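Local coordinates for guanylate kinase (Stenotrophomonas maltophilia, PDB 6WCT), which catalyses the transfer of a phosphate group from ATP to GMP, giving GDP and ADP, at the interface of chains A and B. Coordinates in Å, arbitrary orientation; residue numbers count along the deposited sequence, not the author numbering. Chains: chain A/B, Guanylate kinase.

Contact 1: the interface of chains A and B. Residues chain A 204-206; chain B 180-182.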
# COMPACT_ATOMS: atom_id res chain seq x y z
N LEU A 204 -4.74 6.46 -2.49
CA LEU A 204 -5.44 5.93 -3.66
C LEU A 204 -6.48 4.87 -3.29
O LEU A 204 -7.18 4.39 -4.19
CB LEU A 204 -4.42 5.32 -4.63
CG LEU A 204 -3.30 6.27 -5.07
CD1 LEU A 204 -2.23 5.50 -5.84
CD2 LEU A 204 -3.85 7.40 -5.91
N ARG A 205 -6.60 4.51 -2.02
CA ARG A 205 -7.57 3.50 -1.61
C ARG A 205 -8.99 3.94 -1.96
O ARG A 205 -9.31 5.14 -1.96
CB ARG A 205 -7.42 3.21 -0.11
CG ARG A 205 -6.15 2.41 0.23
CD ARG A 205 -6.01 2.18 1.72
NE ARG A 205 -5.95 3.44 2.46
CZ ARG A 205 -5.95 3.52 3.79
NH1 ARG A 205 -5.99 2.41 4.52
NH2 ARG A 205 -5.90 4.71 4.39
N ARG A 206 -9.85 2.96 -2.26
CA ARG A 206 -11.18 3.24 -2.79
C ARG A 206 -11.95 4.23 -1.93
O ARG A 206 -12.51 5.21 -2.44
CB ARG A 206 -11.97 1.94 -2.93
CG ARG A 206 -13.43 2.15 -3.29
CD ARG A 206 -14.23 0.88 -3.10
NE ARG A 206 -14.21 0.41 -1.72
CZ ARG A 206 -13.55 -0.66 -1.29
NH1 ARG A 206 -12.84 -1.39 -2.14
NH2 ARG A 206 -13.58 -1.01 -0.02
N ASP B 180 -9.80 -2.28 -4.94
CA ASP B 180 -9.08 -1.83 -3.75
C ASP B 180 -8.59 -0.39 -3.90
O ASP B 180 -8.56 0.37 -2.93
CB ASP B 180 -7.89 -2.73 -3.46
CG ASP B 180 -8.27 -4.17 -3.28
OD1 ASP B 180 -9.05 -4.48 -2.36
OD2 ASP B 180 -7.79 -4.99 -4.09
N TYR B 181 -8.16 -0.03 -5.10
CA TYR B 181 -7.57 1.28 -5.36
C TYR B 181 -8.26 1.91 -6.55
O TYR B 181 -8.79 1.22 -7.43
CB TYR B 181 -6.07 1.18 -5.62
CG TYR B 181 -5.24 0.64 -4.47
CD1 TYR B 181 -4.70 1.49 -3.52
CD2 TYR B 181 -4.99 -0.71 -4.35
CE1 TYR B 181 -3.94 0.99 -2.46
CE2 TYR B 181 -4.26 -1.22 -3.32
CZ TYR B 181 -3.72 -0.36 -2.38
OH TYR B 181 -2.97 -0.89 -1.37
N VAL B 182 -8.27 3.24 -6.57
CA VAL B 182 -8.83 4.01 -7.67
C VAL B 182 -7.82 5.06 -8.09
O VAL B 182 -7.31 5.81 -7.26
CB VAL B 182 -10.17 4.68 -7.29
CG1 VAL B 182 -10.64 5.56 -8.41
CG2 VAL B 182 -11.21 3.62 -6.98
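A:Leu204 and A:Arg206 clasp the start of strand B:181-184 through their backbones, the linker between helices A:188-203 and A:206-212 running antiparallel to it and forming a beta bridge between A:Arg205 and B:Tyr181. The amide N of B:Val182 donates to the carbonyl O of A:Leu204 at 2.9 Å; the bond is straight (170° at H) and the donor lies nearly along the C=O axis. Two residues further along chain A, the N of A:Arg206, the first residue of its helix, donates at 3.0 Å to O of B:Asp180, two residues before B:Val182; this bond is bent to 145° at H and approaches from above the carbonyl plane. Beside this pair of bonds, the phenol ring of B:Tyr181 lies against the linker, its CD1 3.8 Å from the carbonyl carbon of A:Leu204. A chi1 of -62° turns the ring across the linker, with its CD1/CE1 side towards A:Leu204 and A:Arg205. CG of A:Arg205 comes from above the ring plane near CE1, at 3.8 Å, and the side chain, bent at chi3, crosses the tyrosine obliquely. CB of A:Leu204 instead approaches nearly edge-on, 4.0 Å from CD1 of B:Tyr181. On the opposite flank, A:Arg206 also bends at chi3 and brings its guanidinium towards the B:Asp180 carboxylate. Those groups do not touch, although their opposite charges could still attract weakly: NH1 of A:Arg206 stays 4.9 Å from OD1 of B:Asp180.

Contact 2: the interface of chains A and B. Residues chain A 181-183, 194, 198; chain B 200-201, 204.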
# COMPACT_ATOMS: atom_id res chain seq x y z
N TYR A 181 2.26 -3.21 7.12
CA TYR A 181 3.40 -3.25 6.21
C TYR A 181 4.66 -3.46 7.02
O TYR A 181 4.72 -3.12 8.20
CB TYR A 181 3.55 -1.96 5.40
CG TYR A 181 2.36 -1.67 4.54
CD1 TYR A 181 2.26 -2.19 3.26
CD2 TYR A 181 1.32 -0.91 5.03
CE1 TYR A 181 1.13 -1.94 2.48
CE2 TYR A 181 0.22 -0.64 4.27
CZ TYR A 181 0.12 -1.15 3.00
OH TYR A 181 -1.02 -0.88 2.28
N VAL A 182 5.66 -4.05 6.36
CA VAL A 182 6.96 -4.27 6.97
C VAL A 182 8.00 -3.79 5.98
O VAL A 182 7.93 -4.15 4.80
CB VAL A 182 7.16 -5.75 7.34
CG1 VAL A 182 8.57 -5.99 7.85
CG2 VAL A 182 6.12 -6.17 8.42
N ILE A 183 8.88 -2.90 6.42
CA ILE A 183 10.01 -2.43 5.63
C ILE A 183 11.29 -2.94 6.28
O ILE A 183 11.46 -2.77 7.50
CB ILE A 183 10.03 -0.89 5.53
CG1 ILE A 183 8.79 -0.38 4.77
CG2 ILE A 183 11.34 -0.40 4.89
CD1 ILE A 183 8.69 1.18 4.74
N GLU A 194 10.24 3.17 -0.33
CA GLU A 194 9.20 2.22 0.03
C GLU A 194 8.18 2.84 0.98
O GLU A 194 6.98 2.63 0.85
CB GLU A 194 9.84 0.96 0.63
CG GLU A 194 10.71 0.20 -0.41
CD GLU A 194 11.27 -1.13 0.10
OE1 GLU A 194 11.39 -1.33 1.32
OE2 GLU A 194 11.59 -2.00 -0.76
N ILE A 198 4.12 3.49 0.24
CA ILE A 198 3.04 3.14 1.16
C ILE A 198 2.14 4.35 1.41
O ILE A 198 0.91 4.24 1.39
CB ILE A 198 3.61 2.59 2.48
CG1 ILE A 198 4.29 1.23 2.25
CG2 ILE A 198 2.50 2.52 3.58
CD1 ILE A 198 5.02 0.69 3.52
N THR B 200 4.56 -1.30 -5.59
CA THR B 200 5.61 -1.29 -4.58
C THR B 200 5.04 -1.53 -3.19
O THR B 200 5.54 -2.39 -2.44
CB THR B 200 6.36 0.03 -4.63
OG1 THR B 200 7.00 0.16 -5.90
CG2 THR B 200 7.39 0.13 -3.49
N ALA B 201 4.00 -0.78 -2.81
CA ALA B 201 3.43 -0.92 -1.48
C ALA B 201 2.89 -2.33 -1.26
O ALA B 201 2.97 -2.87 -0.14
CB ALA B 201 2.33 0.12 -1.26
N LEU B 204 5.22 -4.84 0.14
CA LEU B 204 5.66 -4.61 1.51
C LEU B 204 4.62 -5.08 2.52
O LEU B 204 4.85 -4.94 3.73
CB LEU B 204 5.94 -3.12 1.72
CG LEU B 204 6.94 -2.54 0.73
CD1 LEU B 204 6.94 -1.04 0.86
CD2 LEU B 204 8.34 -3.14 0.96
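B:Leu204, just past the end of helix B:188-203, pushes its isobutyl group into a groove of chain A between strand A:181-184 and helix A:188-203, and buries 84 Å² there. With chi1 at -55° the group points away from its own carbonyl and into the groove, where the two methyls divide the work. CD1 meets the helix side, 3.5 Å from CB of A:Glu194 and 3.7 Å from CD1 of A:Ile198. CD2 instead lies by the carboxylate of A:Glu194, 3.6 Å from OE1. This glutamate, which buries 35 Å², thus offers its aliphatic base to one methyl and its acidic end to the other as the two side chains cross. The backbone bond and the tyrosine contact of B:Leu204 are the counterparts, with the chains exchanged, of those made by A:Leu204. B:Ala201, one turn back, buries 22 Å². Its methyl CB sits 3.9 Å from CA of A:Ile198, so the small side chain allows a close approach of the two helices here, and its carbonyl O lies 3.3 Å from CE1 of A:Tyr181. Within chain A, CG2 of A:Ile198 lies over one face of that ring, towards the rim, while the partner meets its CD1/CE1 edge. The site seats the residue just past one subunit's helix in a largely apolar groove of the other and, if the dimer is biological, probably helps hold the two copies together.

Contact 3: the interface of chains A and B. Residues chain A 216, 220; chain B 140-144, 184.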
# COMPACT_ATOMS: atom_id res chain seq x y z
N LEU A 216 -16.57 14.03 -9.42
CA LEU A 216 -16.21 13.35 -10.66
C LEU A 216 -16.93 12.02 -10.80
O LEU A 216 -17.47 11.71 -11.87
CB LEU A 216 -14.70 13.14 -10.72
CG LEU A 216 -14.24 12.27 -11.89
CD1 LEU A 216 -14.54 12.97 -13.20
CD2 LEU A 216 -12.76 11.98 -11.77
N LEU A 220 -19.48 10.72 -13.81
CA LEU A 220 -19.19 9.58 -14.67
C LEU A 220 -20.26 8.51 -14.62
O LEU A 220 -20.53 7.84 -15.63
CB LEU A 220 -17.83 8.97 -14.31
CG LEU A 220 -16.58 9.79 -14.65
CD1 LEU A 220 -15.34 9.09 -14.13
CD2 LEU A 220 -16.49 9.99 -16.15
N LEU B 140 -10.07 5.66 -13.79
CA LEU B 140 -11.16 6.51 -14.24
C LEU B 140 -10.63 7.64 -15.12
O LEU B 140 -9.54 8.16 -14.87
CB LEU B 140 -11.90 7.11 -13.03
CG LEU B 140 -12.69 6.14 -12.12
CD1 LEU B 140 -13.31 6.89 -10.94
CD2 LEU B 140 -13.76 5.39 -12.89
N PRO B 141 -11.39 8.05 -16.14
CA PRO B 141 -11.00 9.24 -16.91
C PRO B 141 -11.16 10.49 -16.07
O PRO B 141 -11.97 10.52 -15.13
CB PRO B 141 -11.98 9.23 -18.09
CG PRO B 141 -13.18 8.52 -17.54
CD PRO B 141 -12.64 7.46 -16.64
N PRO B 142 -10.41 11.56 -16.38
CA PRO B 142 -10.45 12.76 -15.53
C PRO B 142 -11.74 13.57 -15.63
O PRO B 142 -11.91 14.49 -14.81
CB PRO B 142 -9.26 13.58 -16.03
CG PRO B 142 -9.11 13.19 -17.45
CD PRO B 142 -9.50 11.72 -17.52
N SER B 143 -12.63 13.28 -16.57
CA SER B 143 -13.89 14.02 -16.67
C SER B 143 -14.79 13.32 -17.67
O SER B 143 -14.33 12.51 -18.48
CB SER B 143 -13.68 15.48 -17.08
OG SER B 143 -13.24 15.56 -18.42
N LYS B 144 -16.08 13.67 -17.62
CA LYS B 144 -17.03 13.11 -18.57
C LYS B 144 -16.70 13.54 -19.99
O LYS B 144 -16.83 12.76 -20.93
CB LYS B 144 -18.45 13.52 -18.19
CG LYS B 144 -19.56 12.81 -18.95
CD LYS B 144 -19.71 11.36 -18.51
CE LYS B 144 -20.87 10.67 -19.21
NZ LYS B 144 -22.19 11.21 -18.78
N VAL B 184 -7.44 8.23 -10.78
CA VAL B 184 -8.04 9.15 -11.74
C VAL B 184 -6.92 9.64 -12.66
O VAL B 184 -5.99 10.31 -12.20
CB VAL B 184 -8.73 10.34 -11.05
CG1 VAL B 184 -9.27 11.30 -12.08
CG2 VAL B 184 -9.85 9.85 -10.17
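A:Leu216 and A:Leu220, one turn apart on helix A:214-221, pack against the B:140-144 segment that joins strand B:135-140 to helix B:144-150, and among the residues described here the contacts are van der Waals in kind. A chi1 of 172°, with CG swung away from the backbone N, spreads the two methyls of A:Leu216 over B:Val184 and B:Ser143. CD2 meets CG1 of B:Val184 tip to tip at 3.6 Å, and CD1 rests 3.7 Å from CA of B:Ser143. A:Leu220 and B:Pro141 lie side by side, pointing opposite ways, with CD2 of the leucine 3.9 Å from ring carbon CG, while its CD1 faces CD of the same proline and CB of B:Leu140. CD2 also lies near the first residue of the helix, 4.0 Å from CA of B:Lys144. A:Leu216 buries 62 Å² and A:Leu220 64 Å², against several residues of chain B that each give up little surface. A second kind of contact sets methyls against backbone carbonyls. The O of B:Pro141 is shared between the leucines, lying 3.7 Å from CD2 of A:Leu216 and 3.8 Å from CD1 of A:Leu220. The following carbonyl is approached more closely, with O of B:Pro142 lying 3.4 Å from CD1 of A:Leu216.

Contact 1 lies about 16 Å from contact 2 and 14 Å from contact 3, between the centres of their C-alpha atoms, whereas contacts 2 and 3 are about 28 Å apart. Contacts 1 and 2 share Leu204, Tyr181 and Val182 with the chains exchanged, and so show two sides of one two-fold repeated arrangement. Strand 181-184 recurs in all three, its Val184 reaching contact 3. The C-terminal stretch from helix 188-203 through helix 214-221 thus reaches along the partner, each subunit lending its tail to the other. This exchange is consistent with a dimer, although the deposited assembly alone does not prove one in solution.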